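Local coordinates for xylosidase (Xanthomonas axonopodis pv. citri, PDB 6XN2), which probably hydrolyses beta-xylosidic bonds of xylo-oligosaccharides as a family 43 glycoside hydrolase, at residues L193-Y196 against A200-Q203; H262-R267 against L342-D347. One frame throughout, in Å; residues are numbered along the deposited sequence.

Contact 1: L193-Y196 against A200-Q203; sequences LQHY and AYAQ
The carbonyl oxygen of His195 is gripped from 200-203 by an N-H and a C-H. Ala202 N donates a hydrogen bond to His195 O at 2.9 Å. The bond is close to straight, with 166° at the hydrogen. Tyr201 CA adds a CA-H...O contact to the same His195 O at 3.4 Å. A second CA-H...O contact runs the other way, from Tyr196 CA to Ala200 O at 3.3 Å. It marks the antiparallel, non-hydrogen-bonded pair of Tyr196 and Tyr201, whose CA atoms lie 4.6 Å apart.

Both tyrosines of this pair send their side chains to the same face of the small ladder. There the edge of the Tyr201 ring, led by CD1, points at one face of the Tyr196 ring. This is a T-shaped (edge-to-face) pair with planes at 67°. Tyr201 CB packs against Tyr196 CE2 at 3.5 Å. Tyr201 has CG anti to its own backbone N (chi1 172°), which turns the ring toward Tyr196 and His195. Its CE1 therefore reaches His195 CB at 3.6 Å. The His195 and Tyr201 side chains lie side by side and point the same way. At the rim of the imidazole, His195 CD2 lies 3.6 Å from Ala202 O, and Gln203 O also lies near the ring plane.

Before the ladder, Tyr196 N bonds to Leu193 O and closes the short 3-10 turn. The ring of Tyr167 also stacks on Tyr196. The His195 side chain is about 14 Å from the bound xylose at nearest atoms, so the contact does not line the sugar pocket. Between 193-196 and 200-203, one N-H...O bond is thus supplemented by two CA-H...O contacts and aromatic packing.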
# COMPACT_ATOMS: atom_id res chain seq x y z
N LEU A 193 -11.99 8.06 -1.97
CA LEU A 193 -12.09 7.73 -3.40
C LEU A 193 -13.55 7.70 -3.90
O LEU A 193 -13.82 7.94 -5.08
CB LEU A 193 -11.42 6.38 -3.68
CG LEU A 193 -11.50 5.80 -5.10
CD1 LEU A 193 -10.76 6.67 -6.12
CD2 LEU A 193 -10.95 4.38 -5.13
N GLN A 194 -14.47 7.43 -2.98
CA GLN A 194 -15.89 7.33 -3.32
C GLN A 194 -16.48 8.67 -3.76
O GLN A 194 -17.54 8.71 -4.37
CB GLN A 194 -16.68 6.77 -2.14
CG GLN A 194 -16.78 7.71 -0.94
CD GLN A 194 -15.60 7.60 0.01
OE1 GLN A 194 -14.55 7.06 -0.33
NE2 GLN A 194 -15.77 8.13 1.21
N HIS A 195 -15.79 9.77 -3.43
CA HIS A 195 -16.25 11.10 -3.82
C HIS A 195 -15.79 11.53 -5.21
O HIS A 195 -15.99 12.68 -5.60
CB HIS A 195 -15.79 12.13 -2.80
CG HIS A 195 -16.53 12.06 -1.51
ND1 HIS A 195 -15.94 11.67 -0.32
CD2 HIS A 195 -17.84 12.30 -1.22
CE1 HIS A 195 -16.85 11.69 0.64
NE2 HIS A 195 -18.00 12.07 0.13
N TYR A 196 -15.18 10.64 -5.95
CA TYR A 196 -14.68 10.97 -7.26
C TYR A 196 -15.18 10.07 -8.37
O TYR A 196 -15.36 8.94 -8.17
CB TYR A 196 -13.16 10.89 -7.26
CG TYR A 196 -12.49 11.82 -6.31
CD1 TYR A 196 -12.35 11.53 -4.99
CD2 TYR A 196 -11.97 13.00 -6.76
CE1 TYR A 196 -11.75 12.40 -4.13
CE2 TYR A 196 -11.37 13.85 -5.92
CZ TYR A 196 -11.26 13.56 -4.61
OH TYR A 196 -10.66 14.44 -3.81
N ALA A 200 -12.84 13.65 -10.97
CA ALA A 200 -13.44 14.88 -10.47
C ALA A 200 -14.23 14.66 -9.19
O ALA A 200 -15.02 13.71 -9.09
CB ALA A 200 -14.33 15.50 -11.54
N TYR A 201 -14.05 15.55 -8.24
CA TYR A 201 -14.70 15.51 -6.94
C TYR A 201 -16.14 16.04 -6.90
O TYR A 201 -16.44 17.00 -7.53
CB TYR A 201 -13.88 16.31 -5.89
CG TYR A 201 -14.55 16.50 -4.56
CD1 TYR A 201 -14.49 15.53 -3.60
CD2 TYR A 201 -15.39 17.55 -4.33
CE1 TYR A 201 -15.15 15.65 -2.42
CE2 TYR A 201 -16.06 17.69 -3.15
CZ TYR A 201 -15.93 16.73 -2.19
OH TYR A 201 -16.58 16.82 -1.02
N ALA A 202 -17.00 15.34 -6.21
CA ALA A 202 -18.32 15.89 -5.93
C ALA A 202 -18.73 15.49 -4.53
O ALA A 202 -18.56 14.34 -4.13
CB ALA A 202 -19.34 15.40 -6.94
N GLN A 203 -19.27 16.44 -3.77
CA GLN A 203 -19.75 16.17 -2.42
C GLN A 203 -20.82 15.07 -2.41
O GLN A 203 -20.90 14.28 -1.46
CB GLN A 203 -20.29 17.44 -1.78
CG GLN A 203 -21.01 17.22 -0.45
CD GLN A 203 -20.77 18.33 0.55
OE1 GLN A 203 -20.25 19.39 0.21
NE2 GLN A 203 -21.15 18.09 1.80

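Contact 2: H262-R267 against L342-D347; sequences HQHAGR and LAHAAD
An aromatic cluster of three histidines joins the end of strand 257-264 to the chain that follows strand 336-342. His344 comes from one side, and His262 and His264 meet it from the opposite direction.

His344 stacks face to face on His264, with ring centroids 3.7 Å apart and planes at 16°. CD2 of His264 lies over the face of the His344 ring, 3.4 Å from CD2 of His344. The other face of the His264 ring is covered by Ala265 CB, within the type I' turn from His264 to Arg267 that joins strands 257-264 and 267-273. At its edge the His344 ring bonds to His262. This hydrogen bond of 3.1 Å links His262 NE2 and His344 NE2, and either could be the donor. These two rings meet rim to rim, with planes at 59°. His262 CG sits between its backbone N and carbonyl carbon (chi1 76°), which aims the ring at His344.

A water in the plane of the His264 ring lies 2.9 Å from His264 NE2. It also donates to Ala345 O at 2.9 Å, so it bridges the two segments. Stacking and water together should limit rotation of the His264 ring. Trp318 and Tyr269 extend the aromatic cluster.

The contact thus joins an edge strand to a late chain segment within the five-bladed beta-propeller characteristic of family 43.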
# COMPACT_ATOMS: atom_id res chain seq x y z
N HIS A 262 2.84 -5.95 -8.80
CA HIS A 262 4.15 -6.48 -9.12
C HIS A 262 4.08 -7.34 -10.38
O HIS A 262 3.02 -7.84 -10.77
CB HIS A 262 4.73 -7.27 -7.92
CG HIS A 262 4.14 -8.63 -7.73
ND1 HIS A 262 3.03 -8.86 -6.94
CD2 HIS A 262 4.52 -9.84 -8.20
CE1 HIS A 262 2.75 -10.15 -6.94
NE2 HIS A 262 3.64 -10.77 -7.70
N GLN A 263 5.22 -7.52 -11.02
CA GLN A 263 5.32 -8.30 -12.20
C GLN A 263 5.97 -9.65 -11.93
O GLN A 263 6.93 -9.73 -11.26
CB GLN A 263 6.14 -7.58 -13.27
CG GLN A 263 5.44 -6.46 -13.96
CD GLN A 263 6.25 -5.84 -15.07
OE1 GLN A 263 7.10 -5.07 -14.83
NE2 GLN A 263 5.97 -6.22 -16.28
N HIS A 264 5.40 -10.68 -12.51
CA HIS A 264 5.92 -12.00 -12.37
C HIS A 264 5.39 -12.84 -13.48
O HIS A 264 4.23 -12.78 -13.80
CB HIS A 264 5.49 -12.59 -11.05
CG HIS A 264 5.83 -14.03 -10.92
ND1 HIS A 264 7.11 -14.45 -10.69
CD2 HIS A 264 5.08 -15.13 -11.04
CE1 HIS A 264 7.13 -15.76 -10.64
NE2 HIS A 264 5.90 -16.20 -10.85
N ALA A 265 6.27 -13.62 -14.10
CA ALA A 265 5.91 -14.53 -15.15
C ALA A 265 5.08 -13.95 -16.26
O ALA A 265 4.17 -14.57 -16.73
CB ALA A 265 5.22 -15.74 -14.57
N GLY A 266 5.41 -12.75 -16.70
CA GLY A 266 4.72 -12.14 -17.79
C GLY A 266 3.33 -11.63 -17.52
O GLY A 266 2.62 -11.37 -18.42
N ARG A 267 2.99 -11.55 -16.25
CA ARG A 267 1.65 -11.05 -15.89
C ARG A 267 1.80 -9.98 -14.82
O ARG A 267 2.84 -9.92 -14.18
CB ARG A 267 0.80 -12.20 -15.37
CG ARG A 267 0.08 -12.95 -16.47
CD ARG A 267 -1.39 -13.06 -16.16
NE ARG A 267 -2.01 -13.38 -17.42
CZ ARG A 267 -3.29 -13.22 -17.70
NH1 ARG A 267 -4.13 -12.75 -16.79
NH2 ARG A 267 -3.74 -13.56 -18.89
N LEU A 342 6.92 -15.33 0.36
CA LEU A 342 5.80 -15.54 -0.50
C LEU A 342 6.18 -16.36 -1.69
O LEU A 342 7.24 -16.24 -2.22
CB LEU A 342 5.22 -14.21 -0.95
CG LEU A 342 4.10 -14.11 -1.96
CD1 LEU A 342 3.28 -12.90 -1.74
CD2 LEU A 342 4.64 -14.08 -3.36
N ALA A 343 5.26 -17.22 -2.09
CA ALA A 343 5.47 -18.10 -3.19
C ALA A 343 4.46 -18.06 -4.31
O ALA A 343 3.29 -18.11 -4.06
CB ALA A 343 5.48 -19.50 -2.66
N HIS A 344 4.95 -18.04 -5.53
CA HIS A 344 4.10 -18.15 -6.68
C HIS A 344 4.18 -19.59 -7.06
O HIS A 344 5.24 -20.15 -7.13
CB HIS A 344 4.63 -17.37 -7.86
CG HIS A 344 4.60 -15.91 -7.67
ND1 HIS A 344 5.64 -15.21 -7.12
CD2 HIS A 344 3.65 -15.00 -7.96
CE1 HIS A 344 5.34 -13.94 -7.09
NE2 HIS A 344 4.14 -13.79 -7.58
N ALA A 345 3.06 -20.19 -7.37
CA ALA A 345 3.08 -21.56 -7.78
C ALA A 345 3.32 -21.63 -9.28
O ALA A 345 3.30 -20.65 -9.96
CB ALA A 345 1.79 -22.22 -7.44
N ALA A 346 3.54 -22.83 -9.77
CA ALA A 346 3.78 -23.04 -11.19
C ALA A 346 2.70 -22.47 -12.09
O ALA A 346 2.96 -22.05 -13.17
CB ALA A 346 3.93 -24.51 -11.46
N ASP A 347 1.48 -22.40 -11.58
CA ASP A 347 0.36 -21.90 -12.37
C ASP A 347 0.14 -20.40 -12.15
O ASP A 347 -0.90 -19.85 -12.54
CB ASP A 347 -0.91 -22.68 -12.04
CG ASP A 347 -1.39 -22.45 -10.61
OD1 ASP A 347 -0.61 -21.94 -9.79
OD2 ASP A 347 -2.56 -22.80 -10.32
O HOH W 1 4.45 -18.59 -11.60

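In the fold
Following the chain from the N terminus, contact 1 comes first. It closes a short hairpin, with three residues between its segments, in the long connection from strand 181-185 to strand 218-221. Contact 2 opens later, at the end of strand 257-264, an outermost strand of its sheet. It closes a much larger loop of 74 residues. This spans strands 267-273 to 336-342, whose first and last residues respectively fall in the segments. The contacts run in series and neither nest nor cross. Their nearest atoms are about 18 Å apart. Contact 1 is local, whereas contact 2 ties edge strand 257-264 of the five-bladed beta-propeller to the chain leaving strand 336-342.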